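Local atomic coordinates of aldose-aldose oxidoreductase (Caulobacter crescentus, PDB entry 5A04), a protein that probably oxidises one aldose sugar while reducing another, using a tightly held NADP(H) cofactor as the hydride carrier between the two. Residues Asp75-His86 against Lys98-Asn108; Lys126-Phe135 against Gly307-Gly317. One frame throughout, in Å; residues are numbered along the deposited sequence.

Interaction 1 (Asp75-His86 against Lys98-Asn108); sequences DIVYVITPNSLH and KHVMCEKPMAN. With NDP (NADPH dihydro-nicotinamide-adenine-dinucleotide phosphate), chain G; BGC (beta-D-glucopyranose), chain H.
Ile76-Val79 pair in parallel with His99-Cys102, neighbouring strands of a beta-alpha-beta unit in the NADP-binding Rossmann fold, joined through helix 86-95. The backbone ladder alternates donors: Val77 N gives to His99 O, Met101 N to Val77 O, Val79 N to Met101 O at 2.8 Å, and then Glu103 N to Val79 O.

Among the side chains, Tyr78 and Met101 run side by side. Met101 CG lies 3.5 Å from the centroid of the Tyr78 ring in a CH-pi contact, SD stands farther out above the same face, and Ile80 CD1 covers the opposite one. With CG anti to the backbone N, chi1 -169° carries the hydroxyl up to the Glu103 carboxylate, where Tyr78 OH donates to the anti lone pair of Glu103 OE2 at 2.5 Å; it also bonds to Gln296 NE2. A phenylalanine here would probably leave both Glu103 OE2 and Gln296 without their mate.

Past the strand ends, polar groups meet the ligands and one another. Glu103 OE1 accepts a nearly straight bond (174°) from the carboxamide N7N of NADPH at 2.9 Å, and Lys104 NZ reaches O1 of glucose at 2.6 Å. Beyond a cis peptide bond, Pro105 packs against the Asn83 amide. His86 ND1 donates to Met106 O and, weakly, to Pro105 O. Ser84 OG, also hydrogen-bonded to Ala176 O, accepts from Asn108 ND2 at 2.7 Å and lies in the amide plane.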
loop_
_atom_site.group_PDB
_atom_site.type_symbol
_atom_site.label_atom_id
_atom_site.label_comp_id
_atom_site.label_asym_id
_atom_site.label_seq_id
_atom_site.Cartn_x
_atom_site.Cartn_y
_atom_site.Cartn_z
ATOM N N ASP A 75 -3.009 5.658 41.815
ATOM C CA ASP A 75 -3.101 6.946 41.138
ATOM C C ASP A 75 -3.762 6.834 39.767
ATOM O O ASP A 75 -4.444 7.752 39.319
ATOM C CB ASP A 75 -1.713 7.558 40.979
ATOM C CG ASP A 75 -1.043 7.801 42.309
ATOM O OD1 ASP A 75 -1.432 8.777 42.992
ATOM O OD2 ASP A 75 -0.143 7.015 42.673
ATOM N N ILE A 76 -3.539 5.701 39.110
ATOM C CA ILE A 76 -3.928 5.497 37.713
ATOM C C ILE A 76 -4.638 4.170 37.562
ATOM O O ILE A 76 -4.214 3.176 38.144
ATOM C CB ILE A 76 -2.694 5.494 36.762
ATOM C CG1 ILE A 76 -1.944 6.824 36.835
ATOM C CG2 ILE A 76 -3.121 5.179 35.331
ATOM C CD1 ILE A 76 -0.475 6.723 36.379
ATOM N N VAL A 77 -5.716 4.147 36.783
ATOM C CA VAL A 77 -6.336 2.895 36.372
ATOM C C VAL A 77 -6.053 2.674 34.883
ATOM O O VAL A 77 -6.284 3.572 34.061
ATOM C CB VAL A 77 -7.858 2.899 36.609
ATOM C CG1 VAL A 77 -8.483 1.616 36.076
ATOM C CG2 VAL A 77 -8.181 3.098 38.097
ATOM N N TYR A 78 -5.553 1.491 34.548
ATOM C CA TYR A 78 -5.256 1.143 33.164
ATOM C C TYR A 78 -6.325 0.152 32.723
ATOM O O TYR A 78 -6.369 -0.983 33.189
ATOM C CB TYR A 78 -3.833 0.566 33.061
ATOM C CG TYR A 78 -3.249 0.381 31.668
ATOM C CD1 TYR A 78 -4.037 0.479 30.523
ATOM C CD2 TYR A 78 -1.891 0.095 31.509
ATOM C CE1 TYR A 78 -3.490 0.287 29.262
ATOM C CE2 TYR A 78 -1.331 -0.098 30.253
ATOM C CZ TYR A 78 -2.135 0.003 29.134
ATOM O OH TYR A 78 -1.583 -0.184 27.889
ATOM N N VAL A 79 -7.215 0.617 31.850
ATOM C CA VAL A 79 -8.322 -0.187 31.359
ATOM C C VAL A 79 -7.925 -1.007 30.130
ATOM O O VAL A 79 -7.612 -0.444 29.076
ATOM C CB VAL A 79 -9.520 0.714 31.007
ATOM C CG1 VAL A 79 -10.664 -0.128 30.436
ATOM C CG2 VAL A 79 -9.968 1.501 32.248
ATOM N N ILE A 80 -7.938 -2.335 30.282
ATOM C CA ILE A 80 -7.457 -3.251 29.250
ATOM C C ILE A 80 -8.519 -4.334 29.013
ATOM O O ILE A 80 -8.261 -5.544 29.059
ATOM C CB ILE A 80 -6.075 -3.871 29.644
ATOM C CG1 ILE A 80 -5.166 -2.787 30.246
ATOM C CG2 ILE A 80 -5.403 -4.509 28.432
ATOM C CD1 ILE A 80 -3.697 -3.230 30.529
ATOM N N THR A 81 -9.726 -3.864 28.720
ATOM C CA THR A 81 -10.892 -4.720 28.504
ATOM C C THR A 81 -11.298 -4.734 27.031
ATOM O O THR A 81 -10.750 -3.975 26.249
ATOM C CB THR A 81 -12.075 -4.197 29.318
ATOM O OG1 THR A 81 -12.412 -2.898 28.816
ATOM C CG2 THR A 81 -11.691 -4.086 30.797
ATOM N N PRO A 82 -12.285 -5.579 26.651
ATOM C CA PRO A 82 -12.874 -5.400 25.314
ATOM C C PRO A 82 -13.318 -3.957 25.078
ATOM O O PRO A 82 -13.617 -3.222 26.031
ATOM C CB PRO A 82 -14.064 -6.363 25.329
ATOM C CG PRO A 82 -13.592 -7.470 26.248
ATOM C CD PRO A 82 -12.824 -6.775 27.329
ATOM N N ASN A 83 -13.351 -3.567 23.809
ATOM C CA ASN A 83 -13.501 -2.176 23.412
ATOM C C ASN A 83 -14.766 -1.529 23.950
ATOM O O ASN A 83 -14.736 -0.395 24.396
ATOM C CB ASN A 83 -13.477 -2.065 21.887
ATOM C CG ASN A 83 -12.213 -2.648 21.292
ATOM O OD1 ASN A 83 -11.187 -2.727 21.968
ATOM N ND2 ASN A 83 -12.276 -3.049 20.022
ATOM N N SER A 84 -15.876 -2.255 23.915
ATOM C CA SER A 84 -17.142 -1.675 24.376
ATOM C C SER A 84 -17.176 -1.373 25.880
ATOM O O SER A 84 -18.061 -0.652 26.343
ATOM C CB SER A 84 -18.307 -2.605 24.015
ATOM O OG SER A 84 -18.399 -2.745 22.603
ATOM N N LEU A 85 -16.237 -1.928 26.641
ATOM C CA LEU A 85 -16.172 -1.675 28.082
ATOM C C LEU A 85 -15.231 -0.522 28.457
ATOM O O LEU A 85 -15.171 -0.115 29.628
ATOM C CB LEU A 85 -15.742 -2.948 28.814
ATOM C CG LEU A 85 -16.650 -4.158 28.597
ATOM C CD1 LEU A 85 -16.261 -5.286 29.532
ATOM C CD2 LEU A 85 -18.071 -3.783 28.803
ATOM N N HIS A 86 -14.498 0.015 27.477
ATOM C CA HIS A 86 -13.570 1.108 27.762
ATOM C C HIS A 86 -14.285 2.305 28.374
ATOM O O HIS A 86 -13.821 2.880 29.359
ATOM C CB HIS A 86 -12.836 1.552 26.494
ATOM C CG HIS A 86 -11.861 0.540 25.984
ATOM N ND1 HIS A 86 -11.133 0.727 24.826
ATOM C CD2 HIS A 86 -11.497 -0.670 26.468
ATOM C CE1 HIS A 86 -10.355 -0.324 24.627
ATOM N NE2 HIS A 86 -10.560 -1.188 25.603
ATOM N N LYS A 98 -9.363 8.782 39.879
ATOM C CA LYS A 98 -8.120 8.253 39.294
ATOM C C LYS A 98 -7.856 8.785 37.883
ATOM O O LYS A 98 -8.788 9.012 37.100
ATOM C CB LYS A 98 -8.150 6.723 39.253
ATOM C CG LYS A 98 -8.574 6.045 40.573
ATOM C CD LYS A 98 -7.723 6.509 41.754
ATOM C CE LYS A 98 -8.047 5.694 42.994
ATOM N NZ LYS A 98 -7.319 6.214 44.196
ATOM N N HIS A 99 -6.575 8.982 37.571
ATOM C CA HIS A 99 -6.144 9.218 36.202
ATOM C C HIS A 99 -6.348 7.929 35.431
ATOM O O HIS A 99 -6.428 6.866 36.028
ATOM C CB HIS A 99 -4.681 9.643 36.161
ATOM C CG HIS A 99 -4.390 10.855 36.994
ATOM N ND1 HIS A 99 -4.548 12.136 36.516
ATOM C CD2 HIS A 99 -3.936 10.976 38.263
ATOM C CE1 HIS A 99 -4.198 13.000 37.455
ATOM N NE2 HIS A 99 -3.823 12.322 38.526
ATOM N N VAL A 100 -6.436 8.007 34.106
ATOM C CA VAL A 100 -6.775 6.816 33.329
ATOM C C VAL A 100 -5.850 6.626 32.133
ATOM O O VAL A 100 -5.629 7.553 31.370
ATOM C CB VAL A 100 -8.225 6.885 32.810
ATOM C CG1 VAL A 100 -8.523 5.685 31.902
ATOM C CG2 VAL A 100 -9.193 6.916 33.978
ATOM N N MET A 101 -5.306 5.421 32.013
ATOM C CA MET A 101 -4.721 4.925 30.777
ATOM C C MET A 101 -5.755 3.987 30.169
ATOM O O MET A 101 -6.218 3.058 30.824
ATOM C CB MET A 101 -3.400 4.185 31.039
ATOM C CG MET A 101 -2.728 3.671 29.786
ATOM S SD MET A 101 -1.660 4.905 29.027
ATOM C CE MET A 101 -0.260 4.845 30.157
ATOM N N CYS A 102 -6.142 4.240 28.926
ATOM C CA CYS A 102 -7.146 3.403 28.273
ATOM C C CYS A 102 -6.571 2.800 26.993
ATOM O O CYS A 102 -5.964 3.505 26.193
ATOM C CB CYS A 102 -8.399 4.223 27.948
ATOM S SG CYS A 102 -9.735 3.197 27.284
ATOM N N GLU A 103 -6.760 1.503 26.792
ATOM C CA GLU A 103 -6.246 0.880 25.578
ATOM C C GLU A 103 -6.971 1.381 24.330
ATOM O O GLU A 103 -8.075 1.900 24.412
ATOM C CB GLU A 103 -6.348 -0.650 25.664
ATOM C CG GLU A 103 -5.004 -1.289 26.016
ATOM C CD GLU A 103 -3.891 -0.734 25.161
ATOM O OE1 GLU A 103 -4.056 -0.719 23.920
ATOM O OE2 GLU A 103 -2.870 -0.278 25.720
ATOM N N LYS A 104 -6.324 1.231 23.179
ATOM C CA LYS A 104 -6.973 1.467 21.897
ATOM C C LYS A 104 -7.835 0.273 21.518
ATOM O O LYS A 104 -7.655 -0.818 22.054
ATOM C CB LYS A 104 -5.939 1.746 20.792
ATOM C CG LYS A 104 -4.641 0.898 20.830
ATOM C CD LYS A 104 -4.852 -0.618 20.691
ATOM C CE LYS A 104 -5.539 -1.023 19.391
ATOM N NZ LYS A 104 -5.781 -2.501 19.360
ATOM N N PRO A 105 -8.812 0.475 20.620
ATOM C CA PRO A 105 -9.335 1.776 20.200
ATOM C C PRO A 105 -10.016 2.414 21.413
ATOM O O PRO A 105 -10.481 1.678 22.278
ATOM C CB PRO A 105 -10.336 1.405 19.095
ATOM C CG PRO A 105 -10.839 0.049 19.525
ATOM C CD PRO A 105 -9.581 -0.640 20.040
ATOM N N MET A 106 -10.029 3.733 21.496
ATOM C CA MET A 106 -10.534 4.408 22.691
ATOM C C MET A 106 -11.939 3.963 23.104
ATOM O O MET A 106 -12.159 3.606 24.264
ATOM C CB MET A 106 -10.510 5.911 22.472
ATOM C CG MET A 106 -11.014 6.729 23.660
ATOM S SD MET A 106 -10.651 8.443 23.280
ATOM C CE MET A 106 -11.143 9.228 24.816
ATOM N N ALA A 107 -12.876 3.957 22.155
ATOM C CA ALA A 107 -14.233 3.477 22.424
ATOM C C ALA A 107 -14.901 3.123 21.099
ATOM O O ALA A 107 -14.274 3.241 20.047
ATOM C CB ALA A 107 -15.036 4.537 23.181
ATOM N N ASN A 108 -16.165 2.711 21.131
ATOM C CA ASN A 108 -16.835 2.294 19.891
ATOM C C ASN A 108 -17.174 3.443 18.949
ATOM O O ASN A 108 -17.308 3.240 17.739
ATOM C CB ASN A 108 -18.130 1.536 20.198
ATOM C CG ASN A 108 -17.891 0.214 20.907
ATOM O OD1 ASN A 108 -16.750 -0.238 21.059
ATOM N ND2 ASN A 108 -18.972 -0.411 21.353
HETATM P PA NDP G . -8.348 -10.560 26.263
HETATM O O1A NDP G . -9.628 -11.169 25.811
HETATM O O2A NDP G . -7.087 -11.376 26.183
HETATM O O5B NDP G . -8.489 -10.008 27.806
HETATM C C5B NDP G . -9.660 -9.250 27.915
HETATM C C4B NDP G . -9.960 -9.196 29.420
HETATM O O4B NDP G . -10.951 -8.206 29.706
HETATM C C3B NDP G . -10.530 -10.556 29.887
HETATM O O3B NDP G . -9.512 -11.446 30.218
HETATM C C2B NDP G . -11.231 -10.137 31.185
HETATM O O2B NDP G . -10.399 -9.987 32.180
HETATM C C1B NDP G . -11.710 -8.670 30.805
HETATM N N9A NDP G . -13.138 -8.615 30.483
HETATM C C8A NDP G . -14.114 -7.873 31.140
HETATM N N7A NDP G . -15.347 -8.051 30.624
HETATM C C5A NDP G . -15.158 -8.957 29.578
HETATM C C6A NDP G . -16.052 -9.534 28.656
HETATM N N6A NDP G . -17.392 -9.219 28.699
HETATM N N1A NDP G . -15.624 -10.414 27.700
HETATM C C2A NDP G . -14.265 -10.679 27.718
HETATM N N3A NDP G . -13.303 -10.207 28.519
HETATM C C4A NDP G . -13.783 -9.330 29.469
HETATM O O3 NDP G . -8.257 -9.244 25.256
HETATM P PN NDP G . -6.786 -8.572 25.068
HETATM O O1N NDP G . -6.085 -8.330 26.342
HETATM O O2N NDP G . -6.106 -8.995 23.785
HETATM O O5D NDP G . -7.308 -6.969 24.565
HETATM C C5D NDP G . -7.927 -6.243 25.590
HETATM C C4D NDP G . -7.810 -4.739 25.214
HETATM O O4D NDP G . -6.400 -4.430 24.987
HETATM C C3D NDP G . -8.538 -4.419 23.855
HETATM O O3D NDP G . -9.089 -3.090 23.901
HETATM C C2D NDP G . -7.412 -4.455 22.833
HETATM O O2D NDP G . -7.640 -3.570 21.750
HETATM C C1D NDP G . -6.227 -3.894 23.695
HETATM N N1N NDP G . -4.950 -4.416 23.204
HETATM C C2N NDP G . -3.914 -3.544 22.908
HETATM C C3N NDP G . -2.721 -4.049 22.476
HETATM C C7N NDP G . -1.626 -3.133 22.158
HETATM O O7N NDP G . -0.580 -3.521 21.605
HETATM N N7N NDP G . -1.752 -1.788 22.492
HETATM C C4N NDP G . -2.483 -5.509 22.306
HETATM C C5N NDP G . -3.655 -6.345 22.605
HETATM C C6N NDP G . -4.797 -5.810 23.034
HETATM P P2B NDP G . -10.895 -10.539 33.735
HETATM O O1X NDP G . -12.217 -9.819 33.873
HETATM O O2X NDP G . -10.958 -12.010 33.461
HETATM O O3X NDP G . -9.758 -10.051 34.630
HETATM C C2 BGC H . -4.289 -5.694 18.777
HETATM C C3 BGC H . -3.908 -7.180 18.754
HETATM C C4 BGC H . -2.727 -7.397 17.855
HETATM C C5 BGC H . -1.585 -6.457 18.207
HETATM C C6 BGC H . -0.486 -6.559 17.118
HETATM C C1 BGC H . -3.088 -4.972 19.194
HETATM O O1 BGC H . -3.394 -3.590 19.378
HETATM O O2 BGC H . -5.363 -5.508 19.692
HETATM O O3 BGC H . -5.041 -7.894 18.284
HETATM O O4 BGC H . -2.292 -8.744 17.961
HETATM O O5 BGC H . -2.031 -5.120 18.242
HETATM O O6 BGC H . 0.685 -5.835 17.517
#

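Interaction 2 (Lys126-Phe135 against Gly307-Gly317); sequences KLMIGYRSRF and GREPIVGGDDG. With NDP (NADPH dihydro-nicotinamide-adenine-dinucleotide phosphate), chain G.
Val312 sits against Met128, Tyr131, Arg134 and Phe135, where the edge strand 127-129 of the Rossmann sheet meets the C-terminal alpha/beta region, at the loop leading into its helix 314-333. Its two methyls divide the work: CG2 lies 3.7 Å from Met128 CE and also approaches the rim of the Phe135 ring, while CG1 packs on Arg134 CG and Tyr131 CB. The Val312 backbone adds a nearly straight bond, Ile129 N to Val312 O at 3.0 Å, so main chain and side chain hold the same residue.

Lys126 secures the other end. Its chain is extended until a bend at chi4 (-58°), which brings NZ to Glu309 OE2 in a salt bridge of 3.2 Å and, weakly, to Arg308 O. Between these ends, Pro310 CB rests on Met128 CG.

Ile311 carries its CD1 to Phe135 CZ at 3.8 Å and over one face of the Arg134 guanidinium. Arg134 NH1 reaches the other segment through two waters, donating to both; one of them gives a proton to Ile311 O. Asp316 forms a salt bridge with Arg195 through OD1; the second water donates to its OD2 at 2.7 Å.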
loop_
_atom_site.group_PDB
_atom_site.type_symbol
_atom_site.label_atom_id
_atom_site.label_comp_id
_atom_site.label_asym_id
_atom_site.label_seq_id
_atom_site.Cartn_x
_atom_site.Cartn_y
_atom_site.Cartn_z
ATOM N N LYS A 126 -6.147 13.105 34.376
ATOM C CA LYS A 126 -5.608 12.967 33.032
ATOM C C LYS A 126 -6.070 11.677 32.370
ATOM O O LYS A 126 -6.381 10.685 33.043
ATOM C CB LYS A 126 -4.082 13.034 33.077
ATOM C CG LYS A 126 -3.597 14.416 33.479
ATOM C CD LYS A 126 -2.083 14.519 33.474
ATOM C CE LYS A 126 -1.644 15.843 34.097
ATOM N NZ LYS A 126 -2.238 17.000 33.373
ATOM N N LEU A 127 -6.118 11.711 31.044
ATOM C CA LEU A 127 -6.553 10.578 30.231
ATOM C C LEU A 127 -5.555 10.365 29.107
ATOM O O LEU A 127 -5.243 11.297 28.362
ATOM C CB LEU A 127 -7.953 10.833 29.658
ATOM C CG LEU A 127 -8.547 9.834 28.661
ATOM C CD1 LEU A 127 -8.634 8.412 29.248
ATOM C CD2 LEU A 127 -9.942 10.340 28.213
ATOM N N MET A 128 -5.037 9.148 28.997
ATOM C CA MET A 128 -4.080 8.821 27.957
ATOM C C MET A 128 -4.506 7.529 27.278
ATOM O O MET A 128 -5.000 6.616 27.941
ATOM C CB MET A 128 -2.672 8.678 28.549
ATOM C CG MET A 128 -1.623 8.343 27.514
ATOM S SD MET A 128 0.001 8.217 28.306
ATOM C CE MET A 128 0.913 7.309 27.058
ATOM N N ILE A 129 -4.345 7.466 25.958
ATOM C CA ILE A 129 -4.662 6.264 25.195
ATOM C C ILE A 129 -3.371 5.489 24.899
ATOM O O ILE A 129 -2.320 6.085 24.656
ATOM C CB ILE A 129 -5.390 6.617 23.878
ATOM C CG1 ILE A 129 -6.564 7.562 24.170
ATOM C CG2 ILE A 129 -5.833 5.351 23.124
ATOM C CD1 ILE A 129 -7.600 7.014 25.155
ATOM N N GLY A 130 -3.466 4.169 24.899
ATOM C CA GLY A 130 -2.288 3.319 24.816
ATOM C C GLY A 130 -1.690 3.176 23.429
ATOM O O GLY A 130 -1.572 2.062 22.913
ATOM N N TYR A 131 -1.290 4.291 22.828
ATOM C CA TYR A 131 -0.593 4.239 21.542
ATOM C C TYR A 131 0.915 4.080 21.760
ATOM O O TYR A 131 1.696 5.018 21.580
ATOM C CB TYR A 131 -0.897 5.491 20.710
ATOM C CG TYR A 131 -2.345 5.588 20.216
ATOM C CD1 TYR A 131 -2.875 4.635 19.347
ATOM C CD2 TYR A 131 -3.159 6.650 20.595
ATOM C CE1 TYR A 131 -4.198 4.732 18.881
ATOM C CE2 TYR A 131 -4.480 6.755 20.122
ATOM C CZ TYR A 131 -4.977 5.796 19.269
ATOM O OH TYR A 131 -6.263 5.900 18.799
ATOM N N ARG A 132 1.306 2.868 22.134
ATOM C CA ARG A 132 2.687 2.574 22.530
ATOM C C ARG A 132 3.707 2.868 21.432
ATOM O O ARG A 132 4.879 3.116 21.725
ATOM C CB ARG A 132 2.804 1.112 22.958
ATOM C CG ARG A 132 2.232 0.125 21.959
ATOM C CD ARG A 132 2.560 -1.323 22.322
ATOM N NE ARG A 132 1.835 -2.213 21.421
ATOM C CZ ARG A 132 2.246 -2.548 20.202
ATOM N NH1 ARG A 132 3.424 -2.117 19.736
ATOM N NH2 ARG A 132 1.482 -3.332 19.450
ATOM N N SER A 133 3.276 2.835 20.171
ATOM C CA SER A 133 4.222 3.040 19.068
ATOM C C SER A 133 4.878 4.417 19.116
ATOM O O SER A 133 5.959 4.601 18.573
ATOM C CB SER A 133 3.533 2.835 17.711
ATOM O OG SER A 133 3.087 1.490 17.586
ATOM N N ARG A 134 4.233 5.384 19.767
ATOM C CA ARG A 134 4.804 6.723 19.884
ATOM C C ARG A 134 6.011 6.741 20.820
ATOM O O ARG A 134 6.687 7.755 20.928
ATOM C CB ARG A 134 3.755 7.721 20.372
ATOM C CG ARG A 134 2.559 7.894 19.402
ATOM C CD ARG A 134 2.965 8.616 18.105
ATOM N NE ARG A 134 3.508 9.947 18.371
ATOM C CZ ARG A 134 2.761 11.038 18.505
ATOM N NH1 ARG A 134 1.436 10.957 18.388
ATOM N NH2 ARG A 134 3.333 12.214 18.749
ATOM N N PHE A 135 6.269 5.617 21.487
ATOM C CA PHE A 135 7.388 5.489 22.419
ATOM C C PHE A 135 8.409 4.467 21.945
ATOM O O PHE A 135 9.339 4.121 22.675
ATOM C CB PHE A 135 6.862 5.110 23.810
ATOM C CG PHE A 135 5.847 6.083 24.311
ATOM C CD1 PHE A 135 6.255 7.271 24.887
ATOM C CD2 PHE A 135 4.485 5.858 24.119
ATOM C CE1 PHE A 135 5.320 8.212 25.316
ATOM C CE2 PHE A 135 3.545 6.797 24.537
ATOM C CZ PHE A 135 3.962 7.977 25.128
ATOM N N GLY A 307 2.491 17.976 35.745
ATOM C CA GLY A 307 1.345 18.760 35.308
ATOM C C GLY A 307 1.354 19.079 33.817
ATOM O O GLY A 307 1.066 20.208 33.408
ATOM N N ARG A 308 1.686 18.086 32.997
ATOM C CA ARG A 308 1.698 18.266 31.543
ATOM C C ARG A 308 0.671 17.346 30.882
ATOM O O ARG A 308 0.155 16.432 31.519
ATOM C CB ARG A 308 3.096 18.002 30.984
ATOM C CG ARG A 308 4.142 19.018 31.433
ATOM C CD ARG A 308 5.544 18.576 31.056
ATOM N NE ARG A 308 6.541 19.596 31.379
ATOM C CZ ARG A 308 7.841 19.355 31.532
ATOM N NH1 ARG A 308 8.311 18.118 31.406
ATOM N NH2 ARG A 308 8.673 20.349 31.822
ATOM N N GLU A 309 0.370 17.592 29.611
ATOM C CA GLU A 309 -0.621 16.782 28.903
ATOM C C GLU A 309 0.049 15.652 28.133
ATOM O O GLU A 309 1.066 15.865 27.474
ATOM C CB GLU A 309 -1.449 17.644 27.943
ATOM C CG GLU A 309 -2.210 18.778 28.625
ATOM C CD GLU A 309 -2.968 18.323 29.865
ATOM O OE1 GLU A 309 -3.659 17.276 29.811
ATOM O OE2 GLU A 309 -2.865 19.016 30.903
ATOM N N PRO A 310 -0.525 14.440 28.211
ATOM C CA PRO A 310 0.052 13.313 27.466
ATOM C C PRO A 310 0.137 13.599 25.972
ATOM O O PRO A 310 -0.736 14.278 25.427
ATOM C CB PRO A 310 -0.924 12.165 27.739
ATOM C CG PRO A 310 -1.599 12.529 29.026
ATOM C CD PRO A 310 -1.690 14.043 29.018
ATOM N N ILE A 311 1.161 13.078 25.308
ATOM C CA ILE A 311 1.290 13.315 23.886
ATOM C C ILE A 311 0.237 12.530 23.101
ATOM O O ILE A 311 -0.055 12.866 21.962
ATOM C CB ILE A 311 2.681 12.952 23.365
ATOM C CG1 ILE A 311 2.954 11.459 23.541
ATOM C CG2 ILE A 311 3.745 13.796 24.066
ATOM C CD1 ILE A 311 4.211 10.998 22.821
ATOM N N VAL A 312 -0.323 11.490 23.714
ATOM C CA VAL A 312 -1.437 10.763 23.117
ATOM C C VAL A 312 -2.611 10.766 24.102
ATOM O O VAL A 312 -2.915 9.767 24.762
ATOM C CB VAL A 312 -1.047 9.316 22.708
ATOM C CG1 VAL A 312 -0.173 9.344 21.448
ATOM C CG2 VAL A 312 -0.321 8.582 23.835
ATOM N N GLY A 313 -3.267 11.915 24.202
ATOM C CA GLY A 313 -4.369 12.075 25.135
ATOM C C GLY A 313 -5.684 11.580 24.566
ATOM O O GLY A 313 -5.733 11.050 23.456
ATOM N N GLY A 314 -6.762 11.738 25.328
ATOM C CA GLY A 314 -8.079 11.353 24.839
ATOM C C GLY A 314 -8.409 11.975 23.490
ATOM O O GLY A 314 -9.114 11.373 22.676
ATOM N N ASP A 315 -7.901 13.175 23.235
ATOM C CA ASP A 315 -8.158 13.832 21.951
ATOM C C ASP A 315 -7.557 13.064 20.768
ATOM O O ASP A 315 -8.134 13.056 19.678
ATOM C CB ASP A 315 -7.622 15.260 21.971
ATOM C CG ASP A 315 -6.131 15.311 22.216
ATOM O OD1 ASP A 315 -5.693 14.934 23.331
ATOM O OD2 ASP A 315 -5.396 15.718 21.287
ATOM N N ASP A 316 -6.407 12.419 20.970
ATOM C CA ASP A 316 -5.811 11.607 19.903
ATOM C C ASP A 316 -6.713 10.411 19.599
ATOM O O ASP A 316 -6.939 10.062 18.432
ATOM C CB ASP A 316 -4.399 11.137 20.301
ATOM C CG ASP A 316 -3.559 10.689 19.103
ATOM O OD1 ASP A 316 -3.565 11.382 18.060
ATOM O OD2 ASP A 316 -2.861 9.661 19.220
ATOM N N GLY A 317 -7.237 9.783 20.653
ATOM C CA GLY A 317 -8.114 8.638 20.488
ATOM C C GLY A 317 -9.388 9.058 19.777
ATOM O O GLY A 317 -9.908 8.341 18.914
HETATM P PA NDP G . -8.348 -10.560 26.263
HETATM O O1A NDP G . -9.628 -11.169 25.811
HETATM O O2A NDP G . -7.087 -11.376 26.183
HETATM O O5B NDP G . -8.489 -10.008 27.806
HETATM C C5B NDP G . -9.660 -9.250 27.915
HETATM C C4B NDP G . -9.960 -9.196 29.420
HETATM O O4B NDP G . -10.951 -8.206 29.706
HETATM C C3B NDP G . -10.530 -10.556 29.887
HETATM O O3B NDP G . -9.512 -11.446 30.218
HETATM C C2B NDP G . -11.231 -10.137 31.185
HETATM O O2B NDP G . -10.399 -9.987 32.180
HETATM C C1B NDP G . -11.710 -8.670 30.805
HETATM N N9A NDP G . -13.138 -8.615 30.483
HETATM C C8A NDP G . -14.114 -7.873 31.140
HETATM N N7A NDP G . -15.347 -8.051 30.624
HETATM C C5A NDP G . -15.158 -8.957 29.578
HETATM C C6A NDP G . -16.052 -9.534 28.656
HETATM N N6A NDP G . -17.392 -9.219 28.699
HETATM N N1A NDP G . -15.624 -10.414 27.700
HETATM C C2A NDP G . -14.265 -10.679 27.718
HETATM N N3A NDP G . -13.303 -10.207 28.519
HETATM C C4A NDP G . -13.783 -9.330 29.469
HETATM O O3 NDP G . -8.257 -9.244 25.256
HETATM P PN NDP G . -6.786 -8.572 25.068
HETATM O O1N NDP G . -6.085 -8.330 26.342
HETATM O O2N NDP G . -6.106 -8.995 23.785
HETATM O O5D NDP G . -7.308 -6.969 24.565
HETATM C C5D NDP G . -7.927 -6.243 25.590
HETATM C C4D NDP G . -7.810 -4.739 25.214
HETATM O O4D NDP G . -6.400 -4.430 24.987
HETATM C C3D NDP G . -8.538 -4.419 23.855
HETATM O O3D NDP G . -9.089 -3.090 23.901
HETATM C C2D NDP G . -7.412 -4.455 22.833
HETATM O O2D NDP G . -7.640 -3.570 21.750
HETATM C C1D NDP G . -6.227 -3.894 23.695
HETATM N N1N NDP G . -4.950 -4.416 23.204
HETATM C C2N NDP G . -3.914 -3.544 22.908
HETATM C C3N NDP G . -2.721 -4.049 22.476
HETATM C C7N NDP G . -1.626 -3.133 22.158
HETATM O O7N NDP G . -0.580 -3.521 21.605
HETATM N N7N NDP G . -1.752 -1.788 22.492
HETATM C C4N NDP G . -2.483 -5.509 22.306
HETATM C C5N NDP G . -3.655 -6.345 22.605
HETATM C C6N NDP G . -4.797 -5.810 23.034
HETATM P P2B NDP G . -10.895 -10.539 33.735
HETATM O O1X NDP G . -12.217 -9.819 33.873
HETATM O O2X NDP G . -10.958 -12.010 33.461
HETATM O O3X NDP G . -9.758 -10.051 34.630
HETATM O O HOH W 1 -6.095 13.661 27.488
HETATM O O HOH W 2 -8.904 5.445 19.525
HETATM O O HOH W 3 -0.613 8.772 17.952
HETATM O O HOH W 4 -0.476 12.733 19.253
#

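Strand 99-102 is shared ground: it pairs with 76-79 in interaction 1 and, on its other edge, with strand 127-129 of interaction 2. The centres lie about 12 Å apart, and Cys102 N probably bonds to Met128 O at 2.8 Å, as does His99 ND1 to Lys126 N at the same distance. Met106 SD also packs against Gly314 O. Both contacts reach the nicotinamide carboxamide of NADPH, at its two ends: Glu103 OE1 accepts from N7N, whereas Arg132 donates from NE to O7N at 2.8 Å and from NH2 as well. Arg132 and Lys104 also belong to the glucose pocket, so the segments that follow the two neighbouring strands both contribute to the site where sugar and cofactor meet.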